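Local coordinates for protein exopolyphosphatase (PDB 3MDQ) that probably hydrolyses inorganic polyphosphate from the chain end, releasing orthophosphate, as an exopolyphosphatase of the Ppx/GppA family with the actin-like ATPase fold, at residues I222-E227 with F244-K249; L117-V122 with N151-K156; F170-H173 with D179-V182; G12-H17 with I266-D271. All coordinates share one frame; numbering follows the deposited sequence.

Contact 1. Residues I222-E227 with F244-K249; sequences IQHHRE and FNRLRK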
loop_
_atom_site.group_PDB
_atom_site.type_symbol
_atom_site.label_atom_id
_atom_site.label_comp_id
_atom_site.label_asym_id
_atom_site.label_seq_id
_atom_site.Cartn_x
_atom_site.Cartn_y
_atom_site.Cartn_z
ATOM N N ILE A 222 0.626 15.668 -11.047
ATOM C CA ILE A 222 1.620 16.732 -10.903
ATOM C C ILE A 222 2.279 17.025 -12.249
ATOM O O ILE A 222 2.397 18.170 -12.663
ATOM C CB ILE A 222 2.641 16.359 -9.810
ATOM C CG1 ILE A 222 1.994 16.494 -8.424
ATOM C CG2 ILE A 222 3.928 17.207 -9.892
ATOM C CD1 ILE A 222 2.777 15.734 -7.344
ATOM N N GLN A 223 2.664 15.970 -12.941
ATOM C CA GLN A 223 3.308 16.117 -14.247
ATOM C C GLN A 223 2.328 16.702 -15.247
ATOM O O GLN A 223 2.683 17.619 -15.995
ATOM C CB GLN A 223 3.854 14.776 -14.738
ATOM C CG GLN A 223 4.746 14.846 -15.981
ATOM C CD GLN A 223 5.901 15.862 -15.847
ATOM O OE1 GLN A 223 6.884 15.639 -15.130
ATOM N NE2 GLN A 223 5.772 16.989 -16.550
ATOM N N HIS A 224 1.086 16.230 -15.245
ATOM C CA HIS A 224 0.100 16.737 -16.188
ATOM C C HIS A 224 -0.175 18.223 -15.999
ATOM O O HIS A 224 -0.338 18.942 -16.988
ATOM C CB HIS A 224 -1.205 15.947 -16.076
ATOM C CG HIS A 224 -2.254 16.394 -17.040
ATOM N ND1 HIS A 224 -3.287 17.220 -16.668
ATOM C CD2 HIS A 224 -2.418 16.146 -18.357
ATOM C CE1 HIS A 224 -4.048 17.463 -17.720
ATOM N NE2 HIS A 224 -3.550 16.810 -18.752
ATOM N N HIS A 225 -0.237 18.684 -14.752
ATOM C CA HIS A 225 -0.491 20.095 -14.463
ATOM C C HIS A 225 0.786 20.943 -14.383
ATOM O O HIS A 225 0.705 22.147 -14.114
ATOM C CB HIS A 225 -1.281 20.254 -13.169
ATOM C CG HIS A 225 -2.694 19.781 -13.268
ATOM N ND1 HIS A 225 -3.512 20.104 -14.337
ATOM C CD2 HIS A 225 -3.443 19.028 -12.421
ATOM C CE1 HIS A 225 -4.697 19.547 -14.152
ATOM N NE2 HIS A 225 -4.682 18.894 -12.998
ATOM N N ARG A 226 1.941 20.334 -14.627
ATOM C CA ARG A 226 3.232 21.019 -14.499
ATOM C C ARG A 226 3.354 21.739 -13.152
ATOM O O ARG A 226 3.759 22.892 -13.083
ATOM C CB ARG A 226 3.429 21.990 -15.674
ATOM C CG ARG A 226 3.216 21.301 -17.033
ATOM N N GLU A 227 2.969 21.048 -12.086
ATOM C CA GLU A 227 3.070 21.564 -10.746
ATOM C C GLU A 227 4.533 21.388 -10.297
ATOM O O GLU A 227 5.166 20.386 -10.603
ATOM C CB GLU A 227 2.067 20.837 -9.819
ATOM C CG GLU A 227 0.588 21.197 -10.116
ATOM C CD GLU A 227 -0.481 20.176 -9.606
ATOM O OE1 GLU A 227 -0.153 19.149 -9.046
ATOM O OE2 GLU A 227 -1.702 20.376 -9.798
ATOM N N PHE A 244 -8.973 12.692 -11.262
ATOM C CA PHE A 244 -9.062 11.235 -11.138
ATOM C C PHE A 244 -9.708 10.655 -12.379
ATOM O O PHE A 244 -9.229 9.643 -12.933
ATOM C CB PHE A 244 -9.871 10.776 -9.907
ATOM C CG PHE A 244 -10.045 9.300 -9.873
ATOM C CD1 PHE A 244 -8.971 8.479 -9.561
ATOM C CD2 PHE A 244 -11.244 8.733 -10.268
ATOM C CE1 PHE A 244 -9.128 7.106 -9.570
ATOM C CE2 PHE A 244 -11.384 7.344 -10.311
ATOM C CZ PHE A 244 -10.326 6.563 -9.967
ATOM N N ASN A 245 -10.790 11.253 -12.834
ATOM C CA ASN A 245 -11.449 10.677 -14.015
ATOM C C ASN A 245 -10.621 10.788 -15.300
ATOM O O ASN A 245 -10.705 9.913 -16.169
ATOM C CB ASN A 245 -12.862 11.235 -14.151
ATOM C CG ASN A 245 -13.831 10.621 -13.137
ATOM O OD1 ASN A 245 -13.886 9.378 -12.940
ATOM N ND2 ASN A 245 -14.606 11.476 -12.495
ATOM N N ARG A 246 -9.794 11.821 -15.432
ATOM C CA ARG A 246 -8.856 11.886 -16.548
ATOM C C ARG A 246 -7.845 10.753 -16.473
ATOM O O ARG A 246 -7.582 10.075 -17.489
ATOM C CB ARG A 246 -8.110 13.229 -16.586
ATOM C CG ARG A 246 -7.237 13.435 -17.837
ATOM C CD ARG A 246 -6.201 14.549 -17.653
ATOM N NE ARG A 246 -5.063 14.123 -16.824
ATOM C CZ ARG A 246 -4.860 14.452 -15.544
ATOM N NH1 ARG A 246 -5.679 15.258 -14.877
ATOM N NH2 ARG A 246 -3.790 13.985 -14.927
ATOM N N LEU A 247 -7.312 10.521 -15.278
ATOM C CA LEU A 247 -6.334 9.463 -15.106
ATOM C C LEU A 247 -6.973 8.113 -15.328
ATOM O O LEU A 247 -6.346 7.232 -15.926
ATOM C CB LEU A 247 -5.747 9.522 -13.693
ATOM C CG LEU A 247 -4.861 10.735 -13.390
ATOM C CD1 LEU A 247 -4.649 10.960 -11.851
ATOM C CD2 LEU A 247 -3.528 10.573 -14.180
ATOM N N ARG A 248 -8.193 7.934 -14.861
ATOM C CA ARG A 248 -8.919 6.680 -15.031
ATOM C C ARG A 248 -9.113 6.383 -16.518
ATOM O O ARG A 248 -8.824 5.269 -16.982
ATOM C CB ARG A 248 -10.257 6.731 -14.305
ATOM C CG ARG A 248 -11.155 5.523 -14.547
ATOM C CD ARG A 248 -12.531 5.697 -13.894
ATOM N NE ARG A 248 -13.332 6.745 -14.500
ATOM C CZ ARG A 248 -13.926 6.674 -15.691
ATOM N NH1 ARG A 248 -13.825 5.583 -16.430
ATOM N NH2 ARG A 248 -14.628 7.706 -16.143
ATOM N N LYS A 249 -9.560 7.376 -17.255
ATOM C CA LYS A 249 -9.832 7.163 -18.682
ATOM C C LYS A 249 -8.513 6.818 -19.395
ATOM O O LYS A 249 -8.453 5.883 -20.226
ATOM C CB LYS A 249 -10.509 8.385 -19.298
ATOM C CG LYS A 249 -11.937 8.508 -18.932
ATOM C CD LYS A 249 -12.470 9.854 -19.453
ATOM C CE LYS A 249 -13.951 10.048 -19.195
ATOM N NZ LYS A 249 -14.339 11.488 -19.372
#
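Arg246 lays its guanidinium flat on the imidazole of His224, the two planes only 4° apart and their centres 3.6 Å from each other. CZ sits above ND1 of His224 at 3.4 Å, while NH2 runs on past the ring to CB. Further back along the arginine, CD makes a CH-pi contact over the same ring, 3.8 Å from its centroid. Both side chains leave their helices with CG anti to the backbone N (chi1 -173° for Arg246) and come from opposite directions; a bend at chi3 (76°) turns the arginine's end flat against the ring. Stacking leaves the N-H groups to other partners: NH1 forms a salt bridge with Asp243, which also accepts a bond from His225, and NH2 bonds Asn221. A leucine in place of Arg246 would probably leave the His224 ring without its flat cover and Asp243 without its positive mate. This is an arginine-histidine stack bridging two helices, 212-225 and 241-253, at the protein surface.

Contact 2. Residues L117-V122 with N151-K156; sequences LIFRGV and NEILWK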
loop_
_atom_site.group_PDB
_atom_site.type_symbol
_atom_site.label_atom_id
_atom_site.label_comp_id
_atom_site.label_asym_id
_atom_site.label_seq_id
_atom_site.Cartn_x
_atom_site.Cartn_y
_atom_site.Cartn_z
ATOM N N LEU A 117 -2.443 -0.082 11.631
ATOM C CA LEU A 117 -1.145 0.561 11.567
ATOM C C LEU A 117 -1.095 1.530 10.397
ATOM O O LEU A 117 -0.585 2.642 10.536
ATOM C CB LEU A 117 -0.035 -0.489 11.476
ATOM C CG LEU A 117 0.165 -1.368 12.682
ATOM C CD1 LEU A 117 1.022 -2.580 12.293
ATOM C CD2 LEU A 117 0.834 -0.572 13.836
ATOM N N ILE A 118 -1.627 1.136 9.248
ATOM C CA ILE A 118 -1.729 2.052 8.108
ATOM C C ILE A 118 -2.449 3.338 8.541
ATOM O O ILE A 118 -1.989 4.457 8.242
ATOM C CB ILE A 118 -2.448 1.421 6.923
ATOM C CG1 ILE A 118 -1.539 0.345 6.305
ATOM C CG2 ILE A 118 -2.853 2.499 5.894
ATOM C CD1 ILE A 118 -2.274 -0.663 5.420
ATOM N N PHE A 119 -3.579 3.187 9.217
ATOM C CA PHE A 119 -4.354 4.384 9.601
ATOM C C PHE A 119 -3.595 5.292 10.565
ATOM O O PHE A 119 -3.734 6.530 10.487
ATOM C CB PHE A 119 -5.735 4.039 10.156
ATOM C CG PHE A 119 -6.729 5.163 10.074
ATOM C CD1 PHE A 119 -7.229 5.591 8.849
ATOM C CD2 PHE A 119 -7.157 5.794 11.212
ATOM C CE1 PHE A 119 -8.170 6.600 8.765
ATOM C CE2 PHE A 119 -8.141 6.804 11.134
ATOM C CZ PHE A 119 -8.618 7.192 9.944
ATOM N N ARG A 120 -2.763 4.722 11.442
ATOM C CA ARG A 120 -1.923 5.583 12.288
ATOM C C ARG A 120 -0.993 6.441 11.432
ATOM O O ARG A 120 -0.760 7.603 11.769
ATOM C CB ARG A 120 -1.107 4.752 13.284
ATOM C CG ARG A 120 -0.147 5.557 14.117
ATOM C CD ARG A 120 -0.898 6.461 15.101
ATOM N NE ARG A 120 -0.016 7.357 15.856
ATOM C CZ ARG A 120 0.398 8.549 15.451
ATOM N NH1 ARG A 120 0.082 9.040 14.264
ATOM N NH2 ARG A 120 1.183 9.254 16.260
ATOM N N GLY A 121 -0.466 5.893 10.345
ATOM C CA GLY A 121 0.347 6.693 9.425
ATOM C C GLY A 121 -0.463 7.775 8.720
ATOM O O GLY A 121 -0.037 8.944 8.640
ATOM N N VAL A 122 -1.654 7.410 8.267
ATOM C CA VAL A 122 -2.558 8.374 7.618
ATOM C C VAL A 122 -2.898 9.523 8.555
ATOM O O VAL A 122 -2.884 10.706 8.133
ATOM C CB VAL A 122 -3.821 7.660 7.101
ATOM C CG1 VAL A 122 -4.905 8.671 6.615
ATOM C CG2 VAL A 122 -3.459 6.679 5.979
ATOM N N ASN A 151 -8.746 10.967 15.766
ATOM C CA ASN A 151 -8.658 10.321 17.090
ATOM C C ASN A 151 -8.993 8.816 17.174
ATOM O O ASN A 151 -8.539 8.116 18.094
ATOM C CB ASN A 151 -9.605 11.043 18.048
ATOM C CG ASN A 151 -9.205 12.494 18.300
ATOM O OD1 ASN A 151 -9.982 13.415 18.039
ATOM N ND2 ASN A 151 -8.003 12.699 18.804
ATOM N N GLU A 152 -9.795 8.320 16.237
ATOM C CA GLU A 152 -10.498 7.066 16.411
ATOM C C GLU A 152 -10.516 6.288 15.105
ATOM O O GLU A 152 -10.622 6.881 14.032
ATOM C CB GLU A 152 -11.979 7.296 16.733
ATOM C CG GLU A 152 -12.449 7.527 18.139
ATOM C CD GLU A 152 -14.009 7.573 18.149
ATOM O OE1 GLU A 152 -14.579 8.600 17.723
ATOM O OE2 GLU A 152 -14.616 6.546 18.482
ATOM N N ILE A 153 -10.507 4.966 15.239
ATOM C CA ILE A 153 -10.921 4.053 14.178
ATOM C C ILE A 153 -12.295 3.527 14.540
ATOM O O ILE A 153 -12.495 2.881 15.582
ATOM C CB ILE A 153 -9.921 2.901 13.980
ATOM C CG1 ILE A 153 -8.593 3.472 13.448
ATOM C CG2 ILE A 153 -10.563 1.824 13.086
ATOM C CD1 ILE A 153 -7.449 2.450 13.398
ATOM N N LEU A 154 -13.253 3.792 13.660
ATOM C CA LEU A 154 -14.614 3.335 13.804
ATOM C C LEU A 154 -14.851 1.939 13.266
ATOM O O LEU A 154 -15.643 1.166 13.815
ATOM C CB LEU A 154 -15.537 4.345 13.117
ATOM C CG LEU A 154 -15.471 5.776 13.689
ATOM C CD1 LEU A 154 -16.254 6.804 12.816
ATOM C CD2 LEU A 154 -16.007 5.808 15.138
ATOM N N TRP A 155 -14.145 1.598 12.186
ATOM C CA TRP A 155 -14.295 0.322 11.532
ATOM C C TRP A 155 -13.046 0.104 10.670
ATOM O O TRP A 155 -12.494 1.059 10.097
ATOM C CB TRP A 155 -15.545 0.285 10.646
ATOM C CG TRP A 155 -15.714 -0.915 9.794
ATOM C CD1 TRP A 155 -16.369 -2.079 10.110
ATOM C CD2 TRP A 155 -15.245 -1.069 8.450
ATOM N NE1 TRP A 155 -16.344 -2.932 9.022
ATOM C CE2 TRP A 155 -15.673 -2.337 7.996
ATOM C CE3 TRP A 155 -14.542 -0.236 7.576
ATOM C CZ2 TRP A 155 -15.360 -2.815 6.715
ATOM C CZ3 TRP A 155 -14.262 -0.691 6.307
ATOM C CH2 TRP A 155 -14.678 -1.973 5.892
ATOM N N LYS A 156 -12.629 -1.140 10.547
ATOM C CA LYS A 156 -11.570 -1.458 9.563
ATOM C C LYS A 156 -11.697 -2.880 9.096
ATOM O O LYS A 156 -12.187 -3.752 9.825
ATOM C CB LYS A 156 -10.167 -1.226 10.104
ATOM C CG LYS A 156 -9.585 -2.248 11.080
ATOM C CD LYS A 156 -10.326 -2.359 12.355
ATOM C CE LYS A 156 -9.705 -3.427 13.254
ATOM N NZ LYS A 156 -10.201 -3.363 14.675
#
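Phe119 and Ile153 carry the apolar part of this contact, where helix 111-125 meets the start of strand 153-159. The closest approach is 3.5 Å, between CD2 of the ring and CG1 of the isoleucine. CD1 of Ile153 reaches a little further, to lie 4.0 Å from CB of Phe119; the two side chains run alongside one another, pointing opposite ways. The ring leaves the helix with CG anti to the backbone N (chi1 -158°), which carries it out toward the strand, and the isoleucine's longer branch, CG1 and CD1, does the touching. Ile146 on strand 143-148 touches both side chains, and Met128 also packs on Phe119.

The strand is an outermost one of the six-stranded mixed sheet in an actin-like ATPase fold, and the helix packs against this margin of the sheet. A classic beta bulge follows directly, Leu154 and Trp155 both facing Ile147. An alanine at Phe119 is likely to open a gap beside Ile153 and Ile146, taking away the ring that spans from helix to sheet.

Contact with the backbone is looser: CE2 of Phe119 lies 3.8 Å from the carbonyl O of Glu152. No hydrogen bond crosses between the two segments, but just beside them Lys156 NZ forms a salt bridge with Glu116, one residue ahead of 117-122, giving helix and strand a charged link.

Contact 3. Residues F170-H173 with D179-V182; sequences FHVH and DDRV. With SO4 (sulfate ion), chain G.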
loop_
_atom_site.group_PDB
_atom_site.type_symbol
_atom_site.label_atom_id
_atom_site.label_comp_id
_atom_site.label_asym_id
_atom_site.label_seq_id
_atom_site.Cartn_x
_atom_site.Cartn_y
_atom_site.Cartn_z
ATOM N N PHE A 170 -8.017 -13.468 -12.575
ATOM C CA PHE A 170 -8.871 -13.097 -13.684
ATOM C C PHE A 170 -7.978 -12.804 -14.902
ATOM O O PHE A 170 -6.816 -12.402 -14.749
ATOM C CB PHE A 170 -9.686 -11.874 -13.358
ATOM C CG PHE A 170 -10.598 -12.025 -12.162
ATOM C CD1 PHE A 170 -11.658 -12.924 -12.204
ATOM C CD2 PHE A 170 -10.420 -11.301 -11.039
ATOM C CE1 PHE A 170 -12.516 -13.063 -11.109
ATOM C CE2 PHE A 170 -11.260 -11.484 -9.924
ATOM C CZ PHE A 170 -12.326 -12.336 -10.000
ATOM N N HIS A 171 -8.506 -13.052 -16.088
ATOM C CA HIS A 171 -7.835 -12.648 -17.329
ATOM C C HIS A 171 -8.370 -11.288 -17.760
ATOM O O HIS A 171 -9.452 -11.178 -18.382
ATOM C CB HIS A 171 -8.046 -13.662 -18.423
ATOM C CG HIS A 171 -7.389 -13.286 -19.716
ATOM N ND1 HIS A 171 -7.712 -13.879 -20.921
ATOM C CD2 HIS A 171 -6.450 -12.350 -19.997
ATOM C CE1 HIS A 171 -6.976 -13.341 -21.880
ATOM N NE2 HIS A 171 -6.208 -12.408 -21.347
ATOM N N VAL A 172 -7.611 -10.236 -17.437
ATOM C CA VAL A 172 -7.946 -8.891 -17.868
ATOM C C VAL A 172 -7.175 -8.664 -19.161
ATOM O O VAL A 172 -5.982 -8.924 -19.231
ATOM C CB VAL A 172 -7.491 -7.858 -16.834
ATOM C CG1 VAL A 172 -7.893 -6.468 -17.300
ATOM C CG2 VAL A 172 -8.102 -8.228 -15.424
ATOM N N HIS A 173 -7.874 -8.203 -20.186
ATOM C CA HIS A 173 -7.258 -8.010 -21.489
ATOM C C HIS A 173 -6.420 -6.736 -21.548
ATOM O O HIS A 173 -6.541 -5.840 -20.708
ATOM C CB HIS A 173 -8.312 -8.029 -22.583
ATOM C CG HIS A 173 -8.990 -9.354 -22.703
ATOM N ND1 HIS A 173 -10.053 -9.716 -21.894
ATOM C CD2 HIS A 173 -8.735 -10.417 -23.502
ATOM C CE1 HIS A 173 -10.418 -10.953 -22.202
ATOM N NE2 HIS A 173 -9.659 -11.391 -23.195
ATOM N N ASP A 179 -16.295 -6.131 -21.334
ATOM C CA ASP A 179 -16.596 -7.317 -20.550
ATOM C C ASP A 179 -15.669 -7.490 -19.319
ATOM O O ASP A 179 -16.099 -8.009 -18.274
ATOM C CB ASP A 179 -16.593 -8.561 -21.407
ATOM C CG ASP A 179 -17.091 -9.779 -20.648
ATOM O OD1 ASP A 179 -18.315 -9.842 -20.362
ATOM O OD2 ASP A 179 -16.264 -10.645 -20.330
ATOM N N ASP A 180 -14.402 -7.058 -19.422
ATOM C CA ASP A 180 -13.490 -7.064 -18.260
ATOM C C ASP A 180 -14.010 -6.123 -17.155
ATOM O O ASP A 180 -13.867 -6.440 -15.964
ATOM C CB ASP A 180 -12.079 -6.600 -18.623
ATOM C CG ASP A 180 -11.396 -7.436 -19.679
ATOM O OD1 ASP A 180 -11.742 -8.627 -19.885
ATOM O OD2 ASP A 180 -10.457 -6.879 -20.314
ATOM N N ARG A 181 -14.554 -4.955 -17.531
ATOM C CA ARG A 181 -15.109 -4.019 -16.552
ATOM C C ARG A 181 -16.313 -4.645 -15.841
ATOM O O ARG A 181 -16.466 -4.496 -14.617
ATOM C CB ARG A 181 -15.484 -2.668 -17.185
ATOM C CG ARG A 181 -14.299 -1.913 -17.780
ATOM C CD ARG A 181 -14.689 -0.522 -18.328
ATOM N NE ARG A 181 -13.861 -0.204 -19.486
ATOM C CZ ARG A 181 -14.306 -0.147 -20.735
ATOM N NH1 ARG A 181 -15.592 -0.326 -20.991
ATOM N NH2 ARG A 181 -13.468 0.120 -21.725
ATOM N N VAL A 182 -17.152 -5.350 -16.593
ATOM C CA VAL A 182 -18.269 -6.068 -15.983
ATOM C C VAL A 182 -17.729 -7.104 -14.974
ATOM O O VAL A 182 -18.198 -7.237 -13.838
ATOM C CB VAL A 182 -19.168 -6.755 -17.039
ATOM C CG1 VAL A 182 -20.250 -7.654 -16.346
ATOM C CG2 VAL A 182 -19.828 -5.689 -17.970
HETATM S S SO4 G . -4.837 -10.212 -24.030
HETATM O O1 SO4 G . -5.636 -11.339 -24.532
HETATM O O2 SO4 G . -4.666 -10.511 -22.594
HETATM O O3 SO4 G . -5.460 -8.971 -24.348
HETATM O O4 SO4 G . -3.513 -10.207 -24.662
#
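His173 and Asp180 lie almost in one plane, imidazole and carboxylate only 3° apart, although the side chains cross at about a right angle. ND1 of His173 donates its N-H to OD1 of Asp180 at 2.8 Å, the carboxylate using its syn lone pair and the bond staying within 2° of the ring plane. The other oxygen, OD2, takes the backbone N of His173 at 2.9 Å, approached from well above the carboxylate plane, and also accepts from the backbone N of Arg177; ND1 adds only a weak bond to it. The His171 ring overlaps one face of His173 toward the rim, and its NE2 points in its own ring plane to O2 of a sulfate, 2.7 Å away, probably from the crystallisation liquor; O1 of the ion also nears CD2 of His173, and Asp174 N holds it too. With ND1 donating to a carboxylate gripped by two backbone N-H groups, the His173 ring is fixed in rotation; the nearby negative charge would tend to favour protonation of the imidazole, and the His-carboxylate pair ties the loop back to the start of helix 178-191.

Contact 4. Residues G12-H17 with I266-D271; sequences GTNTFH and IELRAD. With SO4 (sulfate ion), chain E; SO4 (sulfate ion), chain D; SO4 (sulfate ion), chain F.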
loop_
_atom_site.group_PDB
_atom_site.type_symbol
_atom_site.label_atom_id
_atom_site.label_comp_id
_atom_site.label_asym_id
_atom_site.label_seq_id
_atom_site.Cartn_x
_atom_site.Cartn_y
_atom_site.Cartn_z
ATOM N N GLY A 12 6.189 -5.828 1.509
ATOM C CA GLY A 12 4.954 -5.836 0.720
ATOM C C GLY A 12 4.973 -6.879 -0.374
ATOM O O GLY A 12 5.995 -7.459 -0.701
ATOM N N THR A 13 3.807 -7.140 -0.939
ATOM C CA THR A 13 3.661 -8.178 -1.938
ATOM C C THR A 13 4.451 -7.852 -3.216
ATOM O O THR A 13 5.079 -8.720 -3.806
ATOM C CB THR A 13 2.145 -8.378 -2.247
ATOM O OG1 THR A 13 1.486 -8.792 -1.047
ATOM C CG2 THR A 13 1.902 -9.366 -3.393
ATOM N N ASN A 14 4.421 -6.606 -3.672
ATOM C CA ASN A 14 5.168 -6.196 -4.832
ATOM C C ASN A 14 6.495 -5.547 -4.461
ATOM O O ASN A 14 7.535 -5.848 -5.053
ATOM C CB ASN A 14 4.345 -5.229 -5.682
ATOM C CG ASN A 14 3.200 -5.891 -6.372
ATOM O OD1 ASN A 14 3.006 -7.103 -6.337
ATOM N ND2 ASN A 14 2.372 -5.063 -6.986
ATOM N N THR A 15 6.433 -4.598 -3.537
ATOM C CA THR A 15 7.538 -3.717 -3.239
ATOM C C THR A 15 7.888 -3.790 -1.772
ATOM O O THR A 15 7.007 -3.804 -0.901
ATOM C CB THR A 15 7.136 -2.280 -3.588
ATOM O OG1 THR A 15 6.766 -2.248 -4.988
ATOM C CG2 THR A 15 8.283 -1.267 -3.280
ATOM N N PHE A 16 9.198 -3.902 -1.471
ATOM C CA PHE A 16 9.669 -3.834 -0.090
ATOM C C PHE A 16 10.129 -2.406 0.155
ATOM O O PHE A 16 10.723 -1.808 -0.719
ATOM C CB PHE A 16 10.884 -4.764 0.171
ATOM C CG PHE A 16 10.564 -6.230 0.341
ATOM C CD1 PHE A 16 9.377 -6.779 -0.060
ATOM C CD2 PHE A 16 11.507 -7.109 0.864
ATOM C CE1 PHE A 16 9.104 -8.125 0.117
ATOM C CE2 PHE A 16 11.236 -8.455 0.997
ATOM C CZ PHE A 16 10.026 -8.966 0.603
ATOM N N HIS A 17 9.882 -1.909 1.369
ATOM C CA HIS A 17 10.269 -0.544 1.752
ATOM C C HIS A 17 11.133 -0.558 2.971
ATOM O O HIS A 17 10.909 -1.361 3.902
ATOM C CB HIS A 17 9.022 0.290 2.072
ATOM C CG HIS A 17 8.103 0.450 0.910
ATOM N ND1 HIS A 17 8.221 1.491 0.013
ATOM C CD2 HIS A 17 7.084 -0.323 0.466
ATOM C CE1 HIS A 17 7.291 1.355 -0.928
ATOM N NE2 HIS A 17 6.589 0.269 -0.675
ATOM N N ILE A 266 6.682 1.549 -11.845
ATOM C CA ILE A 266 7.478 0.321 -11.853
ATOM C C ILE A 266 6.689 -0.846 -12.482
ATOM O O ILE A 266 5.457 -0.833 -12.496
ATOM C CB ILE A 266 7.987 -0.029 -10.423
ATOM C CG1 ILE A 266 6.849 -0.314 -9.448
ATOM C CG2 ILE A 266 8.895 1.130 -9.873
ATOM C CD1 ILE A 266 7.358 -0.634 -8.009
ATOM N N GLU A 267 7.403 -1.849 -13.003
ATOM C CA GLU A 267 6.767 -2.957 -13.744
ATOM C C GLU A 267 5.586 -3.620 -13.024
ATOM O O GLU A 267 4.509 -3.802 -13.602
ATOM C CB GLU A 267 7.779 -4.040 -14.109
ATOM C CG GLU A 267 7.251 -4.997 -15.223
ATOM C CD GLU A 267 6.601 -6.292 -14.728
ATOM O OE1 GLU A 267 6.756 -6.626 -13.535
ATOM O OE2 GLU A 267 5.945 -7.004 -15.550
ATOM N N LEU A 268 5.743 -3.976 -11.754
ATOM C CA LEU A 268 4.661 -4.686 -11.078
ATOM C C LEU A 268 3.436 -3.802 -10.885
ATOM O O LEU A 268 2.295 -4.265 -10.958
ATOM C CB LEU A 268 5.134 -5.255 -9.726
ATOM C CG LEU A 268 6.123 -6.425 -9.861
ATOM C CD1 LEU A 268 6.754 -6.714 -8.483
ATOM C CD2 LEU A 268 5.477 -7.696 -10.429
ATOM N N ARG A 269 3.668 -2.521 -10.678
ATOM C CA ARG A 269 2.549 -1.573 -10.610
ATOM C C ARG A 269 1.902 -1.358 -11.988
ATOM O O ARG A 269 0.680 -1.364 -12.085
ATOM C CB ARG A 269 2.988 -0.280 -9.987
ATOM C CG ARG A 269 1.800 0.646 -9.574
ATOM C CD ARG A 269 2.340 1.900 -8.927
ATOM N NE ARG A 269 3.156 1.506 -7.798
ATOM C CZ ARG A 269 4.203 2.164 -7.329
ATOM N NH1 ARG A 269 4.607 3.332 -7.837
ATOM N NH2 ARG A 269 4.854 1.648 -6.305
ATOM N N ALA A 270 2.685 -1.225 -13.042
ATOM C CA ALA A 270 2.121 -1.180 -14.396
ATOM C C ALA A 270 1.200 -2.361 -14.655
ATOM O O ALA A 270 0.141 -2.201 -15.274
ATOM C CB ALA A 270 3.229 -1.133 -15.450
ATOM N N ASP A 271 1.577 -3.533 -14.175
ATOM C CA ASP A 271 0.760 -4.711 -14.395
ATOM C C ASP A 271 -0.616 -4.655 -13.734
ATOM O O ASP A 271 -1.594 -5.138 -14.323
ATOM C CB ASP A 271 1.450 -5.961 -13.909
ATOM C CG ASP A 271 2.701 -6.298 -14.686
ATOM O OD1 ASP A 271 2.853 -5.824 -15.829
ATOM O OD2 ASP A 271 3.533 -7.049 -14.100
HETATM S S SO4 E . 3.129 -1.526 -5.627
HETATM O O1 SO4 E . 3.269 -2.309 -6.898
HETATM O O2 SO4 E . 2.513 -2.219 -4.525
HETATM O O3 SO4 E . 2.205 -0.383 -5.916
HETATM O O4 SO4 E . 4.417 -0.988 -5.158
HETATM S S SO4 D . 0.700 -5.363 -0.115
HETATM O O1 SO4 D . -0.627 -5.924 -0.460
HETATM O O2 SO4 D . 1.495 -5.062 -1.348
HETATM O O3 SO4 D . 0.490 -4.125 0.655
HETATM O O4 SO4 D . 1.201 -6.396 0.778
HETATM S S SO4 F . 6.150 4.332 -3.930
HETATM O O1 SO4 F . 6.643 3.746 -5.182
HETATM O O2 SO4 F . 5.621 3.261 -3.094
HETATM O O3 SO4 F . 5.101 5.291 -4.258
HETATM O O4 SO4 F . 7.248 5.004 -3.226
HETATM O O HOH W 1 1.224 -6.724 -9.503
#
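O4 of one sulfate is gripped from both segments: Thr15 OG1 meets it at 2.7 Å and Arg269 NH2 at 2.9 Å. The segments face each other across the cleft between the two lobes of an actin-like ATPase fold, and 12-17 covers the turn after strand 5-11 and the start of strand 15-24, probably corresponding to the first phosphate-binding loop of that superfamily. The same ion takes Asn14 ND2 on O1 at 2.9 Å and Arg269 NE on O3. The arginine, bent at chi3 (-57°), offers its guanidinium edge-on, and NH2 also reaches O1 of a second sulfate at 3.0 Å; a third sulfate sits on Thr13, held by its backbone N and OG1. These ions probably come from the crystallisation liquor, but their row of sites is consistent with a polyphosphate-binding cleft. Aliphatic side chains close in on polar groups: Leu268 CD1 lies 3.6 Å from the backbone O of Asn14, and Ile266 CG1 covers one face of the Arg269 guanidinium. Ile266 also sends CD1 to 3.5 Å from Thr15 OG1. A water links the segments as well, donating a hydrogen bond to Leu268 O at 3.1 Å and accepting a weak one from Asn14 ND2.

Contact 4 joins a segment near the N-terminus, 12-17, to the late helix 267-286 across the cleft, and the other three contacts all come in the chain between its two segments. They follow one another in series: contact 2, then contact 3, then contact 1. Contact 2 packs a helix on an end strand of the six-stranded sheet; contacts 1 and 3 lie farther out, on helices 212-225, 241-253 and 178-191. Contacts 1 and 3 come within about 6 Å at their nearest atoms, whereas the centres of 2 and 3 are 32 Å apart. Contact 4 lies nearest the chain's centre, about 10 Å from it, where three sulfates bind, consistent with a substrate cleft; contact 2 lies on the opposite side of that centre.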